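Local structure of genome polyprotein (Chicken sicinivirus JSY, 6QWT) at residues Pro149-Thr154 with Gln269-Ser274; Ile275-His280 with Ile288-Asn293. The protein is the 3Dpol part of a picornavirus polyprotein, an RNA-dependent RNA polymerase that copies the viral RNA genome. All coordinates share one frame; numbering follows the deposited sequence.

Contact 1 of 2, residues Pro149-Thr154 with Gln269-Ser274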
loop_
_atom_site.group_PDB
_atom_site.type_symbol
_atom_site.label_atom_id
_atom_site.label_comp_id
_atom_site.label_asym_id
_atom_site.label_seq_id
_atom_site.Cartn_x
_atom_site.Cartn_y
_atom_site.Cartn_z
ATOM N N PRO A 149 22.869 -0.545 -6.743
ATOM C CA PRO A 149 21.739 -1.085 -5.974
ATOM C C PRO A 149 21.449 -2.544 -6.303
ATOM O O PRO A 149 20.505 -2.850 -7.038
ATOM C CB PRO A 149 20.574 -0.168 -6.373
ATOM C CG PRO A 149 20.942 0.331 -7.736
ATOM C CD PRO A 149 22.442 0.442 -7.751
ATOM N N ASP A 150 22.259 -3.447 -5.746
ATOM C CA ASP A 150 22.187 -4.886 -6.002
ATOM C C ASP A 150 21.770 -5.571 -4.702
ATOM O O ASP A 150 22.589 -5.748 -3.795
ATOM C CB ASP A 150 23.536 -5.398 -6.503
ATOM C CG ASP A 150 23.499 -6.856 -6.926
ATOM O OD1 ASP A 150 22.398 -7.437 -7.011
ATOM O OD2 ASP A 150 24.582 -7.421 -7.183
ATOM N N TYR A 151 20.502 -5.962 -4.611
ATOM C CA TYR A 151 19.964 -6.471 -3.357
ATOM C C TYR A 151 18.773 -7.375 -3.650
ATOM O O TYR A 151 18.225 -7.379 -4.756
ATOM C CB TYR A 151 19.566 -5.322 -2.420
ATOM C CG TYR A 151 18.514 -4.401 -2.992
ATOM C CD1 TYR A 151 17.162 -4.660 -2.807
ATOM C CD2 TYR A 151 18.871 -3.273 -3.721
ATOM C CE1 TYR A 151 16.194 -3.825 -3.331
ATOM C CE2 TYR A 151 17.907 -2.429 -4.249
ATOM C CZ TYR A 151 16.571 -2.713 -4.050
ATOM O OH TYR A 151 15.604 -1.884 -4.569
ATOM N N PHE A 152 18.369 -8.128 -2.628
ATOM C CA PHE A 152 17.311 -9.127 -2.729
ATOM C C PHE A 152 16.095 -8.698 -1.918
ATOM O O PHE A 152 16.231 -8.266 -0.769
ATOM C CB PHE A 152 17.791 -10.490 -2.218
ATOM C CG PHE A 152 18.694 -11.223 -3.168
ATOM C CD1 PHE A 152 18.166 -12.005 -4.182
ATOM C CD2 PHE A 152 20.071 -11.150 -3.031
ATOM C CE1 PHE A 152 18.996 -12.689 -5.053
ATOM C CE2 PHE A 152 20.906 -11.834 -3.900
ATOM C CZ PHE A 152 20.365 -12.604 -4.909
ATOM N N TYR A 153 14.910 -8.830 -2.512
ATOM C CA TYR A 153 13.670 -8.816 -1.748
ATOM C C TYR A 153 13.414 -10.211 -1.192
ATOM O O TYR A 153 13.550 -11.206 -1.911
ATOM C CB TYR A 153 12.491 -8.385 -2.626
ATOM C CG TYR A 153 12.466 -6.916 -2.995
ATOM C CD1 TYR A 153 11.741 -5.997 -2.239
ATOM C CD2 TYR A 153 13.157 -6.449 -4.107
ATOM C CE1 TYR A 153 11.715 -4.648 -2.582
ATOM C CE2 TYR A 153 13.138 -5.109 -4.455
ATOM C CZ TYR A 153 12.416 -4.213 -3.692
ATOM O OH TYR A 153 12.406 -2.883 -4.049
ATOM N N THR A 154 13.049 -10.289 0.086
ATOM C CA THR A 154 12.576 -11.540 0.669
ATOM C C THR A 154 11.079 -11.667 0.427
ATOM O O THR A 154 10.313 -10.762 0.770
ATOM C CB THR A 154 12.868 -11.604 2.170
ATOM O OG1 THR A 154 12.281 -10.471 2.822
ATOM C CG2 THR A 154 14.363 -11.609 2.422
ATOM N N GLN A 269 18.043 6.765 -11.678
ATOM C CA GLN A 269 17.602 5.781 -12.662
ATOM C C GLN A 269 18.021 4.370 -12.266
ATOM O O GLN A 269 17.267 3.411 -12.466
ATOM C CB GLN A 269 18.157 6.127 -14.044
ATOM C CG GLN A 269 17.572 7.385 -14.661
ATOM C CD GLN A 269 18.560 8.535 -14.664
ATOM O OE1 GLN A 269 19.330 8.712 -13.714
ATOM N NE2 GLN A 269 18.543 9.326 -15.731
ATOM N N LYS A 270 19.222 4.224 -11.699
ATOM C CA LYS A 270 19.705 2.897 -11.334
ATOM C C LYS A 270 18.906 2.312 -10.175
ATOM O O LYS A 270 18.636 1.106 -10.149
ATOM C CB LYS A 270 21.194 2.955 -10.995
ATOM C CG LYS A 270 22.097 3.125 -12.216
ATOM C CD LYS A 270 22.499 1.777 -12.800
ATOM C CE LYS A 270 23.175 1.930 -14.159
ATOM N NZ LYS A 270 22.236 1.679 -15.291
ATOM N N TYR A 271 18.506 3.144 -9.210
ATOM C CA TYR A 271 17.694 2.624 -8.114
ATOM C C TYR A 271 16.304 2.234 -8.597
ATOM O O TYR A 271 15.748 1.222 -8.155
ATOM C CB TYR A 271 17.595 3.638 -6.978
ATOM C CG TYR A 271 17.049 3.030 -5.702
ATOM C CD1 TYR A 271 17.904 2.553 -4.715
ATOM C CD2 TYR A 271 15.679 2.911 -5.494
ATOM C CE1 TYR A 271 17.407 1.986 -3.550
ATOM C CE2 TYR A 271 15.175 2.345 -4.339
ATOM C CZ TYR A 271 16.042 1.886 -3.368
ATOM O OH TYR A 271 15.541 1.324 -2.212
ATOM N N VAL A 272 15.720 3.025 -9.500
ATOM C CA VAL A 272 14.420 2.661 -10.051
ATOM C C VAL A 272 14.524 1.378 -10.864
ATOM O O VAL A 272 13.591 0.565 -10.879
ATOM C CB VAL A 272 13.848 3.831 -10.877
ATOM C CG1 VAL A 272 12.542 3.434 -11.551
ATOM C CG2 VAL A 272 13.638 5.043 -9.980
ATOM N N GLN A 273 15.664 1.151 -11.523
ATOM C CA GLN A 273 15.855 -0.110 -12.230
ATOM C C GLN A 273 15.839 -1.289 -11.264
ATOM O O GLN A 273 15.295 -2.355 -11.583
ATOM C CB GLN A 273 17.158 -0.091 -13.029
ATOM C CG GLN A 273 17.360 -1.361 -13.852
ATOM C CD GLN A 273 18.580 -1.310 -14.746
ATOM O OE1 GLN A 273 19.647 -0.852 -14.339
ATOM N NE2 GLN A 273 18.428 -1.789 -15.976
ATOM N N SER A 274 16.416 -1.116 -10.073
ATOM C CA SER A 274 16.368 -2.171 -9.066
ATOM C C SER A 274 14.958 -2.420 -8.547
ATOM O O SER A 274 14.754 -3.371 -7.785
ATOM C CB SER A 274 17.304 -1.836 -7.896
ATOM O OG SER A 274 16.672 -0.989 -6.951
HETATM O O HOH W 1 16.274 -5.693 -6.471
#
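The ring of Y151 meets S274 at its phenol end, where S274 OG lies oblique to the ring, nearest OH and CE2. Over one face of this ring, displaced toward the rim, lies water 1, 3.7 Å above the plane measured to its O atom; at the edge and in plane stands CZ of Y153. The Y153 ring turns an edge to the helix, with S274 O near its plane. Y271 has S274 OG over the centre of one face, while P149 CB and Y151 OH reach its ring obliquely. The first torsion of Y151 puts CG between the backbone N and the carbonyl carbon (chi1 60°), on the helix side, nearer to S274 than its own CA.

S274 OG donates to Y271 O at 2.7 Å, one turn back in the helix. Y151 OH can donate its one proton to S274 OG, 2.8 Å away, or, as a weak bond, to Y153 OH. Water 1 is 3.1 Å from Y151 O and equally far from S274 O, able to donate to either. P149 CG packs closely on the helix backbone, 3.4 Å from K270 O, and its CB makes the apolar contact, 4.2 Å from Y271 CD1. A compact, rigid ring suits a place so close to the helix, and the small S274 lets P149 O come within 3.5 Å of its CB.

Y271 OH bonds to A182 O, and Y151 packs on helix 180-189. The chemistry implies a buried cluster of hydroxyls in which serine, donating its hydroxyl hydrogen to Y271 O, could still accept one from Y151, a choice the geometry leaves open.

Contact 2 of 2, residues Ile275-His280 with Ile288-Asn293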
loop_
_atom_site.group_PDB
_atom_site.type_symbol
_atom_site.label_atom_id
_atom_site.label_comp_id
_atom_site.label_asym_id
_atom_site.label_seq_id
_atom_site.Cartn_x
_atom_site.Cartn_y
_atom_site.Cartn_z
ATOM N N ILE A 275 13.993 -1.596 -8.940
ATOM C CA ILE A 275 12.601 -1.788 -8.570
ATOM C C ILE A 275 11.833 -2.557 -9.639
ATOM O O ILE A 275 11.090 -3.484 -9.317
ATOM C CB ILE A 275 11.941 -0.424 -8.276
ATOM C CG1 ILE A 275 12.353 0.072 -6.891
ATOM C CG2 ILE A 275 10.426 -0.519 -8.369
ATOM C CD1 ILE A 275 12.026 1.520 -6.649
ATOM N N TYR A 276 12.002 -2.201 -10.917
ATOM C CA TYR A 276 11.275 -2.901 -11.972
ATOM C C TYR A 276 12.048 -4.074 -12.565
ATOM O O TYR A 276 11.458 -4.875 -13.296
ATOM C CB TYR A 276 10.852 -1.928 -13.088
ATOM C CG TYR A 276 11.961 -1.266 -13.890
ATOM C CD1 TYR A 276 12.269 0.074 -13.697
ATOM C CD2 TYR A 276 12.661 -1.963 -14.874
ATOM C CE1 TYR A 276 13.258 0.698 -14.434
ATOM C CE2 TYR A 276 13.658 -1.347 -15.615
ATOM C CZ TYR A 276 13.950 -0.013 -15.388
ATOM O OH TYR A 276 14.934 0.621 -16.112
ATOM N N LEU A 277 13.346 -4.194 -12.273
ATOM C CA LEU A 277 14.149 -5.374 -12.613
ATOM C C LEU A 277 14.763 -5.854 -11.300
ATOM O O LEU A 277 15.950 -5.645 -11.037
ATOM C CB LEU A 277 15.213 -5.051 -13.669
ATOM C CG LEU A 277 15.942 -6.245 -14.294
ATOM C CD1 LEU A 277 14.950 -7.201 -14.939
ATOM C CD2 LEU A 277 16.973 -5.775 -15.311
ATOM N N SER A 278 13.945 -6.501 -10.477
ATOM C CA SER A 278 14.258 -6.745 -9.078
ATOM C C SER A 278 14.627 -8.203 -8.835
ATOM O O SER A 278 14.167 -9.105 -9.539
ATOM C CB SER A 278 13.066 -6.366 -8.195
ATOM O OG SER A 278 11.913 -7.098 -8.579
ATOM N N LYS A 279 15.453 -8.422 -7.815
ATOM C CA LYS A 279 15.855 -9.757 -7.393
ATOM C C LYS A 279 15.038 -10.183 -6.181
ATOM O O LYS A 279 14.818 -9.392 -5.259
ATOM C CB LYS A 279 17.348 -9.800 -7.056
ATOM C CG LYS A 279 18.248 -9.484 -8.236
ATOM C CD LYS A 279 19.603 -8.974 -7.789
ATOM C CE LYS A 279 20.428 -10.085 -7.187
ATOM N NZ LYS A 279 21.782 -9.625 -6.775
ATOM N N HIS A 280 14.597 -11.439 -6.185
ATOM C CA HIS A 280 13.738 -11.967 -5.137
ATOM C C HIS A 280 14.260 -13.313 -4.656
ATOM O O HIS A 280 14.939 -14.032 -5.392
ATOM C CB HIS A 280 12.293 -12.137 -5.626
ATOM C CG HIS A 280 11.660 -10.873 -6.117
ATOM N ND1 HIS A 280 10.620 -10.256 -5.454
ATOM C CD2 HIS A 280 11.907 -10.116 -7.214
ATOM C CE1 HIS A 280 10.258 -9.174 -6.119
ATOM N NE2 HIS A 280 11.025 -9.064 -7.188
ATOM N N ILE A 288 14.463 -13.307 -10.707
ATOM C CA ILE A 288 14.407 -11.883 -11.004
ATOM C C ILE A 288 13.067 -11.603 -11.667
ATOM O O ILE A 288 12.640 -12.356 -12.550
ATOM C CB ILE A 288 15.577 -11.444 -11.908
ATOM C CG1 ILE A 288 16.834 -11.197 -11.070
ATOM C CG2 ILE A 288 15.213 -10.201 -12.716
ATOM C CD1 ILE A 288 18.105 -11.087 -11.890
ATOM N N MET A 289 12.397 -10.544 -11.223
ATOM C CA MET A 289 11.142 -10.108 -11.816
ATOM C C MET A 289 11.412 -8.914 -12.721
ATOM O O MET A 289 11.928 -7.888 -12.266
ATOM C CB MET A 289 10.118 -9.750 -10.738
ATOM C CG MET A 289 9.401 -10.953 -10.142
ATOM S SD MET A 289 8.370 -11.816 -11.354
ATOM C CE MET A 289 8.074 -13.381 -10.533
ATOM N N LYS A 290 11.081 -9.055 -14.001
ATOM C CA LYS A 290 11.141 -7.957 -14.960
ATOM C C LYS A 290 9.732 -7.393 -15.091
ATOM O O LYS A 290 8.830 -8.071 -15.592
ATOM C CB LYS A 290 11.684 -8.434 -16.305
ATOM C CG LYS A 290 11.805 -7.345 -17.359
ATOM C CD LYS A 290 12.465 -7.884 -18.621
ATOM C CE LYS A 290 12.462 -6.855 -19.740
ATOM N NZ LYS A 290 11.094 -6.610 -20.273
ATOM N N GLY A 291 9.542 -6.159 -14.629
ATOM C CA GLY A 291 8.221 -5.582 -14.508
ATOM C C GLY A 291 7.639 -5.775 -13.115
ATOM O O GLY A 291 8.141 -6.543 -12.293
ATOM N N GLY A 292 6.551 -5.051 -12.846
ATOM C CA GLY A 292 5.936 -5.063 -11.527
ATOM C C GLY A 292 6.826 -4.401 -10.482
ATOM O O GLY A 292 7.874 -3.840 -10.780
ATOM N N ASN A 293 6.384 -4.479 -9.222
ATOM C CA ASN A 293 7.124 -3.929 -8.079
ATOM C C ASN A 293 6.777 -4.806 -6.887
ATOM O O ASN A 293 5.600 -5.172 -6.734
ATOM C CB ASN A 293 6.733 -2.458 -7.817
ATOM C CG ASN A 293 7.603 -1.755 -6.741
ATOM O OD1 ASN A 293 8.438 -2.362 -6.092
ATOM N ND2 ASN A 293 7.392 -0.455 -6.575
HETATM O O HOH W 2 9.982 -5.853 -10.342
#
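K279 and I288 lie side by side and point the same way, the lysine CG 3.6 Å from I288 CG1, so the aliphatic part of K279 pairs with a branched residue well suited to a strand. From the same face of the sheet L277, with CG anti to the backbone N (chi1 -169°), slants across both I288 and K290; its CD1 is 3.7 Å from I288 CG2. M289, on the face of S278, is crossed at about a right angle by the H280 ring, with H280 NE2 3.7 Å from M289 CB. H280 is fixed by S278 OG, 2.6 Å from NE2, and by E176 at ND1. I275 CG2 sits 3.5 Å from N293 CG, about equally near OD1 and ND2.

The backbones pair S278 with M289 through two hydrogen bonds, and G291 N reaches Y276 O at 2.7 Å. A CB on G291 would jam against K290 O, and the positive phi of G292 (68°) favours glycine too. Water 2 lies 2.8 Å from I275 O and from G291 O, able to donate to them, and bonds S278 OG at the helix-to-strand junction.

The arrangement is a beta hairpin within the mixed sheet, flanked by strands 152-157 and 2-5; its return strand runs into G291-N293, consistent with the start of polymerase motif B.

Contact 1 is a largely buried packing of a loop and strand start against helix 267-276, whereas contact 2 is partly buried and joins the two strands of a hairpin. They lie in series: the helix of contact 1 passes directly into the first strand of contact 2, and that strand is in turn parallel to strand 152-157, with Y153 and K279 joined by their backbones. Phenols, a serine hydroxyl and a proline carry contact 1; backbone pairing, aliphatic packing on the L277 and K279 face, and a histidine held by serine carry contact 2. K279 links them through a cation-pi contact with F152; its ion pair with D150 is modelled too short to trust in detail. Each also has one water within reach of backbone carbonyls from both its segments.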